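Local structure of AMP-dependent synthetase and ligase (Xenorhabdus doucetiae, 6QSR) at the interface of chains A and B. The protein forms, as ApeI, a dehydratase heterocomplex with ApeP that works in a type II polyketide synthase making aryl polyene pigments. Residues are numbered along the deposited sequence; one frame, centred on the assembly and turned at random. Chains: chain A, AMP-dependent synthetase and ligase; chain B, Beta-hydroxyacyl-(Acyl-carrier-protein) dehydratase FabA/FabZ.

The interface of chains A and B. Residues chain A 31-33, 40; chain B 33-34, 38, 106.
The ring of A:Phe33 meets the imidazole of B:His34 nearly at right angles, planes 82° apart, and sends its rim carbon CE1 over the centre of the imidazole face, 3.6 Å from CE1 of B:His34. The next rim carbons, CZ and CE2, reach the backbone of B:Gly106, whose carbonyl O lies 3.3 Å from CZ of A:Phe33. On another flank CG of B:Pro33 lies 3.8 Å from CE1 of A:Phe33, and with 45 Å² hidden the phenyl ring is the core of the patch. With CG anti to its own carbonyl carbon (chi1 -61°), the ring runs alongside B:His34, pointing the same way. A cis peptide bond precedes A:Phe33, which may be what brings the two successive rings together: CZ of A:Phe33 lies over one face of the A:His32 imidazole, towards its rim, while CG of A:Pro40 caps the opposite face over its centre. A:His32 is thus clamped flat within its own chain and shows an edge to the partner, CD2 lying 3.6 Å from CD2 of B:His34.

Packing thins towards A:Pro40. There the thioether chain of B:Met38, bent at chi2 and chi3, brings its terminal methyl CE to 3.7 Å from CG of A:Pro40, and its CG to 3.8 Å from CB of A:His32. A:Pro40 gives up 5 Å² against 45 Å² for A:Phe33, and this end, where B:Met38 still hides 23 Å², is looser than the edge-to-face rings.

The example illustrates how a catalytic centre can be built at a subunit boundary. A:His32 begins the His-Phe-Pro motif of FabA/FabZ-type dehydratases, where this histidine is catalytic. B:His34, which also belongs to a sodium site whose ion may come from crystallisation, packs against the motif and may help position it. In the paired hot-dog folds, the A-chain loop after 3-10 helix 27-29 and leading to helix 41-56 inserts between the B-chain segment following 3-10 helix 28-31 and the start of strand 107-116.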
loop_
_atom_site.group_PDB
_atom_site.type_symbol
_atom_site.label_atom_id
_atom_site.label_comp_id
_atom_site.label_asym_id
_atom_site.label_seq_id
_atom_site.Cartn_x
_atom_site.Cartn_y
_atom_site.Cartn_z
ATOM N N GLY A 31 -1.169 9.480 -11.314
ATOM C CA GLY A 31 -0.467 10.252 -10.285
ATOM C C GLY A 31 0.524 9.449 -9.453
ATOM O O GLY A 31 0.970 9.915 -8.406
ATOM N N HIS A 32 0.877 8.253 -9.920
ATOM C CA HIS A 32 1.735 7.334 -9.178
ATOM C C HIS A 32 2.648 6.611 -10.179
ATOM O O HIS A 32 2.438 5.436 -10.452
ATOM C CB HIS A 32 0.858 6.348 -8.391
ATOM C CG HIS A 32 1.601 5.553 -7.362
ATOM N ND1 HIS A 32 2.408 4.485 -7.685
ATOM C CD2 HIS A 32 1.631 5.648 -6.012
ATOM C CE1 HIS A 32 2.920 3.972 -6.582
ATOM N NE2 HIS A 32 2.457 4.654 -5.551
ATOM N N PHE A 33 3.650 7.289 -10.755
ATOM C CA PHE A 33 4.010 8.689 -10.519
ATOM C C PHE A 33 4.185 9.420 -11.855
ATOM O O PHE A 33 4.320 8.772 -12.897
ATOM C CB PHE A 33 5.322 8.747 -9.732
ATOM C CG PHE A 33 5.244 8.082 -8.391
ATOM C CD1 PHE A 33 4.739 8.766 -7.296
ATOM C CD2 PHE A 33 5.661 6.766 -8.226
ATOM C CE1 PHE A 33 4.655 8.149 -6.057
ATOM C CE2 PHE A 33 5.575 6.142 -6.992
ATOM C CZ PHE A 33 5.071 6.836 -5.903
ATOM N N PRO A 40 1.408 0.516 -7.107
ATOM C CA PRO A 40 1.529 0.565 -5.649
ATOM C C PRO A 40 1.502 -0.820 -4.992
ATOM O O PRO A 40 0.804 -1.726 -5.480
ATOM C CB PRO A 40 0.293 1.368 -5.208
ATOM C CG PRO A 40 -0.128 2.140 -6.408
ATOM C CD PRO A 40 0.229 1.276 -7.574
ATOM N N PRO B 33 5.557 12.891 -3.947
ATOM C CA PRO B 33 5.609 12.785 -5.411
ATOM C C PRO B 33 4.246 12.386 -6.008
ATOM O O PRO B 33 3.957 12.708 -7.157
ATOM C CB PRO B 33 6.663 11.706 -5.647
ATOM C CG PRO B 33 6.672 10.882 -4.408
ATOM C CD PRO B 33 6.264 11.780 -3.280
ATOM N N HIS B 34 3.429 11.710 -5.197
ATOM C CA HIS B 34 2.059 11.299 -5.528
ATOM C C HIS B 34 1.218 12.483 -5.960
ATOM O O HIS B 34 1.421 13.601 -5.477
ATOM C CB HIS B 34 1.347 10.673 -4.309
ATOM C CG HIS B 34 2.079 9.527 -3.679
ATOM N ND1 HIS B 34 3.311 9.672 -3.077
ATOM C CD2 HIS B 34 1.727 8.231 -3.509
ATOM C CE1 HIS B 34 3.698 8.508 -2.584
ATOM N NE2 HIS B 34 2.759 7.618 -2.841
ATOM N N MET B 38 -4.114 9.361 -6.419
ATOM C CA MET B 38 -3.311 8.484 -5.549
ATOM C C MET B 38 -2.691 9.160 -4.314
ATOM O O MET B 38 -1.674 8.693 -3.799
ATOM C CB MET B 38 -2.225 7.773 -6.380
ATOM C CG MET B 38 -2.769 6.611 -7.183
ATOM S SD MET B 38 -3.520 5.330 -6.158
ATOM C CE MET B 38 -2.164 4.893 -5.070
ATOM N N GLY B 106 8.515 7.297 -4.830
ATOM C CA GLY B 106 8.487 6.683 -3.506
ATOM C C GLY B 106 8.124 5.225 -3.657
ATOM O O GLY B 106 7.297 4.871 -4.498
#